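Side-chain contacts in rutinosidase (Aspergillus niger, PDB 6I1A), which hydrolyses glycosidic bonds as a secreted family 5 glycoside hydrolase that releases rutinose from rutinosides and probably also acts on beta-1,3-glucans: residues A[23-28]-A[81-86]; A[90-95]-A[334-339]; A[155-160]-A[190-195]. One frame throughout, in Å; residues are numbered along the deposited sequence.

Interaction 1. Residues A[23-28]-A[81-86]; sequences NGVNLG and DKLASG. With EDO (1,2-ethanediol), chain L.
No flat group takes part where Val25 and Leu27 meet Leu83: the contact is methyl against methyl, and no ring, side-chain amide or guanidinium lies between them. In Leu83, CD1 lies 3.7 Å from Val25 CG1 and 4.1 Å from Leu27 CD2, while CD2 also approaches Val25 CG1, at 3.8 Å. The two branches of the leucine thus straddle a single valine methyl, and the two side chains meet at about a right angle. With chi1 at 73°, Val25 CG1 lies between the backbone N and the carbonyl carbon; the valine was modelled in two conformers, and these distances hold for one of them. The contact joins a strand of the (beta/alpha)8 barrel to an outer helix: strand 22-26 opens the barrel, and helix 77-85 belongs to the beta-alpha-beta crossover leading to strand 90-95. Ile364 of helix 360-365 also packs on Leu83. At the helix end Ser85 OG donates to Lys82 O over 2.7 Å, and the same carbonyl accepts from Gly86 N. A 1,2-ethanediol, probably from the crystallisation liquor, bridges the segments, receiving Asn23 ND2 on its O2 (2.8 Å, nearly straight at 173°) and donating from O1 to Gly86 O, 2.7 Å away.

Interaction 2. Residues A[90-95]-A[334-339]; sequences VLRIPT and GSSYWT
Arg92 and Trp338 both set CG anti to the backbone N (chi1 177° and -170°), and the arginine then runs extended as far as NE, which brings its guanidinium beside the indole. The contact lies inside a (beta/alpha)8, or TIM, barrel, the fold of glycoside hydrolase family 5. Strands 90-95 and 334-337 are not paired; each flanks strand 22-26, so the contact spans one intervening strand, with Arg92 and Ser336 the closest pair by CA. Arg92 NH1 comes to 4.0 Å from Trp338 CZ3, at the ring's edge and near its plane, not over a face; the two planes stand 65° apart. Its charge is answered elsewhere: Glu190, Glu303 and Asp264 each form a salt bridge with one of its three nitrogens, which fixes the rotation of the buried group. Ser336 OG rests against the aliphatic part of the arginine, 3.9 Å from Arg92 CB, while hydrogen-bonded to Gly302 O. The peptide before Thr339 is cis, and Thr339 CB lies over one indole face, 3.7 Å above the plane and toward the rim. Pro94 CG meets the six-membered ring of Trp338 obliquely, 3.8 Å from CZ3 and 3.9 Å from CH2.

Interaction 3. Residues A[155-160]-A[190-195]; sequences WYWFYN and EPINEP. With NAG (2-acetamido-2-deoxy-beta-D-glucopyranose), chain D; EDO (1,2-ethanediol), chain K.
Glu194 OE2 is gripped by two groups, His266 ND1 and O2 of a bound 1,2-ethanediol at 2.7 Å; the diol, probably from the crystallisation liquor, donates from O1 to the other oxygen, Glu194 OE1, over 2.6 Å, so it clasps the whole carboxylate. Asn193, Glu194 and Pro195 form the Asn-Glu-Pro sequence familiar in family 5, here just after strand 187-190 of the TIM barrel. Residues 155-160, in the loop that follows strand 131-136, press on the flank of this segment by hydrophobic contact alone. Trp157, its CG anti to the backbone N (chi1 179°), presents the six-membered part of its indole to Ile192, and CH2 lies 3.5 Å from Ile192 CD1, the two side chains meeting obliquely. The indole's NE1 is hydrogen-bonded to Ser167 OG. A type II turn from Trp157 to Asn160, with Tyr159 at positive phi, then delivers Asn160 to the N-cap of helix 161-179. There Asn160 OD1 accepts from His163 N, while Asn160 ND2 is covalently bonded to C1 of an N-linked N-acetylglucosamine. Neighbouring Phe158 sets CZ 4.3 Å from Pro195 CB and takes Trp157 CE3 over the centre of its ring, 3.9 Å above the plane.

All three contacts are made by buried residues of one barrel, yet each sits in a different part of the fold: strand and helix, strand and strand, loop and loop. Interaction 2 lies deepest, its centre about 6 Å from the centre of the chain; the centres of interactions 1 and 3 lie about 14 Å from it, on opposite sides. Strand 22-26 supplies interaction 1 and runs between the two strands of interaction 2. Interaction 1 is aliphatic, whereas interaction 2 packs a tryptophan against a proline and the rim of a guanidinium whose salt bridges go to other strands. Interaction 3 sets aromatic rings against an isoleucine and a proline; it meets interaction 2 where Arg92 pairs with Glu190 and also reaches Asn193 OD1.

Interaction 1. Residues A[23-28]-A[81-86]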
loop_
_atom_site.group_PDB
_atom_site.type_symbol
_atom_site.label_atom_id
_atom_site.label_comp_id
_atom_site.label_asym_id
_atom_site.label_seq_id
_atom_site.Cartn_x
_atom_site.Cartn_y
_atom_site.Cartn_z
ATOM N N ASN A 23 17.499 -20.558 2.207
ATOM C CA ASN A 23 17.138 -19.959 0.902
ATOM C C ASN A 23 16.669 -21.108 0.022
ATOM O O ASN A 23 17.360 -22.136 -0.128
ATOM C CB ASN A 23 18.308 -19.196 0.266
ATOM C CG ASN A 23 18.716 -17.973 1.089
ATOM O OD1 ASN A 23 17.957 -17.489 1.904
ATOM N ND2 ASN A 23 19.929 -17.485 0.845
ATOM N N GLY A 24 15.498 -20.922 -0.535
ATOM C CA GLY A 24 14.810 -21.945 -1.302
ATOM C C GLY A 24 14.350 -21.495 -2.661
ATOM O O GLY A 24 14.586 -20.372 -3.143
ATOM N N VAL A 25 13.633 -22.394 -3.298
ATOM C CA VAL A 25 12.917 -22.131 -4.544
ATOM C C VAL A 25 11.547 -22.818 -4.528
ATOM O O VAL A 25 11.394 -23.909 -3.937
ATOM C CB VAL A 25 13.810 -22.567 -5.731
ATOM C CG1 VAL A 25 13.916 -24.069 -5.878
ATOM C CG2 VAL A 25 13.356 -21.916 -7.010
ATOM N N ASN A 26 10.635 -22.230 -5.278
ATOM C CA ASN A 26 9.376 -22.896 -5.634
ATOM C C ASN A 26 9.586 -23.783 -6.831
ATOM O O ASN A 26 10.333 -23.431 -7.753
ATOM C CB ASN A 26 8.291 -21.904 -5.990
ATOM C CG ASN A 26 7.752 -21.206 -4.753
ATOM O OD1 ASN A 26 6.802 -21.739 -4.146
ATOM N ND2 ASN A 26 8.370 -20.100 -4.327
ATOM N N LEU A 27 8.951 -24.953 -6.808
ATOM C CA LEU A 27 8.831 -25.809 -8.002
ATOM C C LEU A 27 7.458 -25.528 -8.604
ATOM O O LEU A 27 6.597 -26.450 -8.715
ATOM C CB LEU A 27 9.085 -27.271 -7.641
ATOM C CG LEU A 27 10.386 -27.631 -6.979
ATOM C CD1 LEU A 27 10.503 -29.124 -6.747
ATOM C CD2 LEU A 27 11.602 -27.128 -7.758
ATOM N N GLY A 28 7.178 -24.289 -8.972
ATOM C CA GLY A 28 5.905 -23.910 -9.540
ATOM C C GLY A 28 5.747 -24.328 -10.981
ATOM O O GLY A 28 6.723 -24.627 -11.664
ATOM N N ASP A 81 19.853 -31.203 -8.512
ATOM C CA ASP A 81 21.314 -31.026 -8.456
ATOM C C ASP A 81 21.736 -29.607 -8.820
ATOM O O ASP A 81 22.598 -29.037 -8.116
ATOM C CB ASP A 81 21.988 -32.031 -9.387
ATOM C CG ASP A 81 21.826 -33.482 -8.964
ATOM O OD1 ASP A 81 21.686 -33.760 -7.757
ATOM O OD2 ASP A 81 21.899 -34.345 -9.866
ATOM N N LYS A 82 21.123 -29.039 -9.831
ATOM C CA LYS A 82 21.480 -27.645 -10.225
ATOM C C LYS A 82 21.114 -26.663 -9.109
ATOM O O LYS A 82 21.907 -25.783 -8.704
ATOM C CB LYS A 82 20.761 -27.264 -11.486
ATOM C CG LYS A 82 21.181 -25.876 -11.960
ATOM C CD LYS A 82 20.511 -25.442 -13.157
ATOM C CE LYS A 82 20.543 -26.402 -14.334
ATOM N NZ LYS A 82 19.668 -25.928 -15.444
ATOM N N LEU A 83 19.913 -26.826 -8.547
ATOM C CA LEU A 83 19.490 -25.949 -7.431
ATOM C C LEU A 83 20.433 -26.091 -6.246
ATOM O O LEU A 83 20.820 -25.082 -5.623
ATOM C CB LEU A 83 18.045 -26.334 -7.074
ATOM C CG LEU A 83 17.013 -25.989 -8.133
ATOM C CD1 LEU A 83 15.684 -26.669 -7.852
ATOM C CD2 LEU A 83 16.829 -24.496 -8.284
ATOM N N ALA A 84 20.813 -27.306 -5.854
ATOM C CA ALA A 84 21.744 -27.540 -4.753
ATOM C C ALA A 84 23.089 -26.844 -5.029
ATOM O O ALA A 84 23.677 -26.249 -4.123
ATOM C CB ALA A 84 21.964 -29.021 -4.554
ATOM N N SER A 85 23.526 -26.886 -6.275
ATOM C CA SER A 85 24.831 -26.282 -6.677
ATOM C C SER A 85 24.749 -24.772 -6.474
ATOM O O SER A 85 25.824 -24.149 -6.295
ATOM C CB SER A 85 25.234 -26.672 -8.099
ATOM O OG SER A 85 24.608 -25.864 -9.103
ATOM N N GLY A 86 23.562 -24.178 -6.582
ATOM C CA GLY A 86 23.369 -22.732 -6.323
ATOM C C GLY A 86 23.111 -22.410 -4.858
ATOM O O GLY A 86 22.830 -21.225 -4.576
HETATM C C1 EDO L . 20.766 -19.705 -2.831
HETATM O O1 EDO L . 20.578 -19.829 -4.178
HETATM C C2 EDO L . 21.766 -18.704 -2.442
HETATM O O2 EDO L . 21.728 -18.548 -1.006
#

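Interaction 2. Residues A[90-95]-A[334-339]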
loop_
_atom_site.group_PDB
_atom_site.type_symbol
_atom_site.label_atom_id
_atom_site.label_comp_id
_atom_site.label_asym_id
_atom_site.label_seq_id
_atom_site.Cartn_x
_atom_site.Cartn_y
_atom_site.Cartn_z
ATOM N N VAL A 90 15.850 -25.407 0.539
ATOM C CA VAL A 90 14.394 -25.560 0.788
ATOM C C VAL A 90 13.682 -25.648 -0.541
ATOM O O VAL A 90 14.015 -24.844 -1.462
ATOM C CB VAL A 90 13.861 -24.355 1.567
ATOM C CG1 VAL A 90 12.360 -24.445 1.763
ATOM C CG2 VAL A 90 14.576 -24.223 2.891
ATOM N N LEU A 91 12.735 -26.556 -0.674
ATOM C CA LEU A 91 11.870 -26.653 -1.847
ATOM C C LEU A 91 10.451 -26.392 -1.415
ATOM O O LEU A 91 9.946 -27.133 -0.554
ATOM C CB LEU A 91 11.966 -28.010 -2.544
ATOM C CG LEU A 91 13.362 -28.445 -3.012
ATOM C CD1 LEU A 91 13.368 -29.876 -3.505
ATOM C CD2 LEU A 91 13.899 -27.505 -4.059
ATOM N N ARG A 92 9.814 -25.383 -1.966
ATOM C CA ARG A 92 8.368 -25.184 -1.766
ATOM C C ARG A 92 7.685 -25.761 -2.976
ATOM O O ARG A 92 8.043 -25.421 -4.141
ATOM C CB ARG A 92 8.032 -23.717 -1.604
ATOM C CG ARG A 92 6.536 -23.463 -1.470
ATOM C CD ARG A 92 6.225 -22.086 -0.948
ATOM N NE ARG A 92 4.825 -21.753 -0.744
ATOM C CZ ARG A 92 4.011 -21.155 -1.605
ATOM N NH1 ARG A 92 4.400 -20.843 -2.845
ATOM N NH2 ARG A 92 2.790 -20.804 -1.182
ATOM N N ILE A 93 6.739 -26.679 -2.790
ATOM C CA ILE A 93 6.121 -27.450 -3.860
ATOM C C ILE A 93 4.625 -27.209 -3.919
ATOM O O ILE A 93 3.848 -27.832 -3.149
ATOM C CB ILE A 93 6.469 -28.956 -3.795
ATOM C CG1 ILE A 93 7.951 -29.203 -3.570
ATOM C CG2 ILE A 93 5.933 -29.606 -5.040
ATOM C CD1 ILE A 93 8.375 -30.644 -3.521
ATOM N N PRO A 94 4.152 -26.303 -4.785
ATOM C CA PRO A 94 2.731 -26.059 -4.983
ATOM C C PRO A 94 2.086 -27.265 -5.668
ATOM O O PRO A 94 2.585 -27.768 -6.673
ATOM C CB PRO A 94 2.675 -24.812 -5.882
ATOM C CG PRO A 94 3.999 -24.162 -5.644
ATOM C CD PRO A 94 4.981 -25.304 -5.498
ATOM N N THR A 95 0.962 -27.706 -5.103
ATOM C CA THR A 95 0.164 -28.806 -5.654
ATOM C C THR A 95 -1.275 -28.325 -5.813
ATOM O O THR A 95 -1.748 -27.434 -5.065
ATOM C CB THR A 95 0.231 -30.029 -4.744
ATOM O OG1 THR A 95 -0.407 -29.823 -3.466
ATOM C CG2 THR A 95 1.638 -30.513 -4.488
ATOM N N GLY A 334 14.296 -16.515 5.896
ATOM C CA GLY A 334 14.702 -16.844 4.537
ATOM C C GLY A 334 13.550 -16.679 3.579
ATOM O O GLY A 334 12.566 -16.001 3.884
ATOM N N SER A 335 13.697 -17.271 2.423
ATOM C CA SER A 335 12.764 -17.044 1.324
ATOM C C SER A 335 12.836 -18.195 0.329
ATOM O O SER A 335 13.835 -18.913 0.279
ATOM C CB SER A 335 13.018 -15.708 0.656
ATOM O OG SER A 335 14.351 -15.681 0.104
ATOM N N SER A 336 11.821 -18.250 -0.517
ATOM C CA SER A 336 11.832 -19.165 -1.670
ATOM C C SER A 336 11.355 -18.432 -2.909
ATOM O O SER A 336 10.262 -17.880 -2.957
ATOM C CB SER A 336 11.049 -20.482 -1.470
ATOM O OG SER A 336 9.777 -20.311 -0.923
ATOM N N TYR A 337 12.208 -18.394 -3.933
ATOM C CA TYR A 337 11.979 -17.620 -5.161
ATOM C C TYR A 337 10.935 -18.296 -6.019
ATOM O O TYR A 337 10.861 -19.533 -6.096
ATOM C CB TYR A 337 13.307 -17.532 -5.935
ATOM C CG TYR A 337 13.344 -16.408 -6.928
ATOM C CD1 TYR A 337 13.732 -15.156 -6.531
ATOM C CD2 TYR A 337 12.962 -16.582 -8.240
ATOM C CE1 TYR A 337 13.772 -14.106 -7.419
ATOM C CE2 TYR A 337 12.931 -15.505 -9.143
ATOM C CZ TYR A 337 13.323 -14.265 -8.705
ATOM O OH TYR A 337 13.313 -13.192 -9.570
ATOM N N TRP A 338 10.143 -17.488 -6.709
ATOM C CA TRP A 338 9.197 -17.968 -7.740
ATOM C C TRP A 338 9.877 -17.688 -9.074
ATOM O O TRP A 338 9.880 -16.519 -9.466
ATOM C CB TRP A 338 7.832 -17.288 -7.670
ATOM C CG TRP A 338 6.824 -17.958 -8.555
ATOM C CD1 TRP A 338 6.575 -17.789 -9.884
ATOM C CD2 TRP A 338 5.980 -19.054 -8.129
ATOM N NE1 TRP A 338 5.596 -18.657 -10.297
ATOM C CE2 TRP A 338 5.229 -19.449 -9.238
ATOM C CE3 TRP A 338 5.739 -19.687 -6.896
ATOM C CZ2 TRP A 338 4.250 -20.449 -9.186
ATOM C CZ3 TRP A 338 4.803 -20.689 -6.849
ATOM C CH2 TRP A 338 4.070 -21.058 -7.961
ATOM N N THR A 339 10.392 -18.679 -9.793
ATOM C CA THR A 339 10.294 -20.129 -9.583
ATOM C C THR A 339 11.517 -20.802 -10.172
ATOM O O THR A 339 12.365 -20.135 -10.857
ATOM C CB THR A 339 8.976 -20.603 -10.186
ATOM O OG1 THR A 339 8.801 -22.006 -9.943
ATOM C CG2 THR A 339 8.849 -20.359 -11.675
#

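Interaction 3. Residues A[155-160]-A[190-195]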
loop_
_atom_site.group_PDB
_atom_site.type_symbol
_atom_site.label_atom_id
_atom_site.label_comp_id
_atom_site.label_asym_id
_atom_site.label_seq_id
_atom_site.Cartn_x
_atom_site.Cartn_y
_atom_site.Cartn_z
ATOM N N TRP A 155 -14.883 -18.723 -6.168
ATOM C CA TRP A 155 -14.747 -18.308 -4.746
ATOM C C TRP A 155 -15.663 -19.121 -3.835
ATOM O O TRP A 155 -15.919 -18.727 -2.732
ATOM C CB TRP A 155 -15.033 -16.816 -4.589
ATOM C CG TRP A 155 -14.044 -15.812 -5.092
ATOM C CD1 TRP A 155 -13.009 -15.299 -4.357
ATOM C CD2 TRP A 155 -14.065 -15.129 -6.351
ATOM N NE1 TRP A 155 -12.399 -14.325 -5.082
ATOM C CE2 TRP A 155 -13.010 -14.193 -6.302
ATOM C CE3 TRP A 155 -14.867 -15.191 -7.498
ATOM C CZ2 TRP A 155 -12.713 -13.308 -7.348
ATOM C CZ3 TRP A 155 -14.598 -14.303 -8.512
ATOM C CH2 TRP A 155 -13.531 -13.386 -8.449
ATOM N N TYR A 156 -16.098 -20.283 -4.342
ATOM C CA TYR A 156 -17.129 -21.057 -3.649
ATOM C C TYR A 156 -16.661 -21.654 -2.330
ATOM O O TYR A 156 -17.515 -22.040 -1.485
ATOM C CB TYR A 156 -17.668 -22.191 -4.550
ATOM C CG TYR A 156 -18.175 -21.725 -5.909
ATOM C CD1 TYR A 156 -19.411 -21.056 -5.984
ATOM C CD2 TYR A 156 -17.465 -21.860 -7.074
ATOM C CE1 TYR A 156 -19.918 -20.635 -7.221
ATOM C CE2 TYR A 156 -17.959 -21.443 -8.319
ATOM C CZ TYR A 156 -19.173 -20.796 -8.359
ATOM O OH TYR A 156 -19.638 -20.333 -9.580
ATOM N N TRP A 157 -15.364 -21.772 -2.104
ATOM C CA TRP A 157 -14.838 -22.360 -0.862
ATOM C C TRP A 157 -15.339 -21.630 0.392
ATOM O O TRP A 157 -15.617 -22.257 1.424
ATOM C CB TRP A 157 -13.328 -22.345 -0.923
ATOM C CG TRP A 157 -12.609 -22.886 0.274
ATOM C CD1 TRP A 157 -12.253 -24.185 0.464
ATOM C CD2 TRP A 157 -12.040 -22.131 1.347
ATOM N NE1 TRP A 157 -11.549 -24.301 1.632
ATOM C CE2 TRP A 157 -11.354 -23.049 2.177
ATOM C CE3 TRP A 157 -11.985 -20.785 1.687
ATOM C CZ2 TRP A 157 -10.710 -22.694 3.356
ATOM C CZ3 TRP A 157 -11.292 -20.419 2.826
ATOM C CH2 TRP A 157 -10.626 -21.337 3.622
ATOM N N PHE A 158 -15.406 -20.298 0.339
ATOM C CA PHE A 158 -15.756 -19.501 1.503
ATOM C C PHE A 158 -17.156 -19.870 2.037
ATOM O O PHE A 158 -18.125 -19.906 1.246
ATOM C CB PHE A 158 -15.717 -17.997 1.210
ATOM C CG PHE A 158 -14.302 -17.501 1.021
ATOM C CD1 PHE A 158 -13.584 -17.075 2.117
ATOM C CD2 PHE A 158 -13.755 -17.394 -0.242
ATOM C CE1 PHE A 158 -12.253 -16.690 1.975
ATOM C CE2 PHE A 158 -12.443 -16.943 -0.388
ATOM C CZ PHE A 158 -11.720 -16.577 0.724
ATOM N N TYR A 159 -17.233 -20.065 3.349
ATOM C CA TYR A 159 -18.495 -20.236 4.144
ATOM C C TYR A 159 -19.238 -21.510 3.720
ATOM O O TYR A 159 -20.451 -21.627 3.996
ATOM C CB TYR A 159 -19.422 -19.034 3.950
ATOM C CG TYR A 159 -18.715 -17.701 3.915
ATOM C CD1 TYR A 159 -17.911 -17.296 4.955
ATOM C CD2 TYR A 159 -18.845 -16.859 2.828
ATOM C CE1 TYR A 159 -17.248 -16.073 4.927
ATOM C CE2 TYR A 159 -18.196 -15.631 2.767
ATOM C CZ TYR A 159 -17.362 -15.256 3.805
ATOM O OH TYR A 159 -16.705 -14.049 3.693
ATOM N N ASN A 160 -18.563 -22.450 3.078
ATOM C CA ASN A 160 -19.220 -23.640 2.512
ATOM C C ASN A 160 -18.707 -24.891 3.217
ATOM O O ASN A 160 -17.517 -25.254 3.100
ATOM C CB ASN A 160 -19.069 -23.632 1.008
ATOM C CG ASN A 160 -19.676 -24.836 0.316
ATOM O OD1 ASN A 160 -19.419 -26.002 0.669
ATOM N ND2 ASN A 160 -20.478 -24.518 -0.697
ATOM N N GLU A 190 1.658 -26.626 4.342
ATOM C CA GLU A 190 1.050 -25.324 4.038
ATOM C C GLU A 190 -0.335 -25.529 3.436
ATOM O O GLU A 190 -0.474 -25.937 2.268
ATOM C CB GLU A 190 1.907 -24.534 3.037
ATOM C CG GLU A 190 1.380 -23.134 2.827
ATOM C CD GLU A 190 2.334 -22.211 2.124
ATOM O OE1 GLU A 190 3.150 -22.669 1.298
ATOM O OE2 GLU A 190 2.320 -21.000 2.481
ATOM N N PRO A 191 -1.409 -25.334 4.244
ATOM C CA PRO A 191 -2.738 -25.805 3.830
ATOM C C PRO A 191 -3.614 -24.849 3.024
ATOM O O PRO A 191 -4.728 -25.202 2.638
ATOM C CB PRO A 191 -3.377 -26.049 5.223
ATOM C CG PRO A 191 -2.821 -24.981 6.083
ATOM C CD PRO A 191 -1.353 -24.961 5.653
ATOM N N ILE A 192 -3.101 -23.649 2.751
ATOM C CA ILE A 192 -3.839 -22.716 1.874
ATOM C C ILE A 192 -2.823 -21.760 1.252
ATOM O O ILE A 192 -1.736 -21.554 1.827
ATOM C CB ILE A 192 -4.952 -21.959 2.655
ATOM C CG1 ILE A 192 -6.038 -21.380 1.725
ATOM C CG2 ILE A 192 -4.387 -20.905 3.579
ATOM C CD1 ILE A 192 -7.344 -21.065 2.482
ATOM N N ASN A 193 -3.221 -21.174 0.118
ATOM C CA ASN A 193 -2.369 -20.194 -0.596
ATOM C C ASN A 193 -3.220 -19.046 -1.081
ATOM O O ASN A 193 -4.201 -19.262 -1.822
ATOM C CB ASN A 193 -1.699 -20.871 -1.775
ATOM C CG ASN A 193 -0.795 -19.902 -2.505
ATOM O OD1 ASN A 193 0.304 -19.627 -2.031
ATOM N ND2 ASN A 193 -1.255 -19.387 -3.653
ATOM N N GLU A 194 -2.913 -17.813 -0.658
ATOM C CA GLU A 194 -3.513 -16.564 -1.151
ATOM C C GLU A 194 -5.043 -16.628 -1.194
ATOM O O GLU A 194 -5.660 -16.276 -2.208
ATOM C CB GLU A 194 -2.894 -16.165 -2.491
ATOM C CG GLU A 194 -1.428 -15.877 -2.409
ATOM C CD GLU A 194 -0.820 -15.455 -3.743
ATOM O OE1 GLU A 194 -1.532 -15.240 -4.743
ATOM O OE2 GLU A 194 0.448 -15.171 -3.726
ATOM N N PRO A 195 -5.701 -16.950 -0.057
ATOM C CA PRO A 195 -7.154 -16.817 -0.020
ATOM C C PRO A 195 -7.537 -15.345 -0.176
ATOM O O PRO A 195 -6.901 -14.452 0.424
ATOM C CB PRO A 195 -7.520 -17.367 1.381
ATOM C CG PRO A 195 -6.264 -17.111 2.205
ATOM C CD PRO A 195 -5.127 -17.307 1.241
HETATM C C1 NAG D . -20.983 -25.576 -1.568
HETATM C C2 NAG D . -22.408 -26.074 -1.367
HETATM C C3 NAG D . -22.680 -27.070 -2.504
HETATM C C4 NAG D . -22.443 -26.409 -3.827
HETATM C C5 NAG D . -21.024 -25.853 -3.990
HETATM C C6 NAG D . -20.837 -24.997 -5.249
HETATM C C7 NAG D . -23.320 -26.214 0.872
HETATM C C8 NAG D . -23.323 -27.050 2.106
HETATM N N2 NAG D . -22.577 -26.700 -0.095
HETATM O O3 NAG D . -24.106 -27.409 -2.474
HETATM O O4 NAG D . -22.580 -27.388 -4.903
HETATM O O5 NAG D . -20.790 -25.002 -2.859
HETATM O O6 NAG D . -19.424 -24.802 -5.381
HETATM O O7 NAG D . -23.960 -25.165 0.723
HETATM C C1 EDO K . -0.057 -13.675 -7.416
HETATM O O1 EDO K . -0.446 -14.970 -7.054
HETATM C C2 EDO K . 1.185 -13.294 -6.689
HETATM O O2 EDO K . 0.970 -13.018 -5.275
#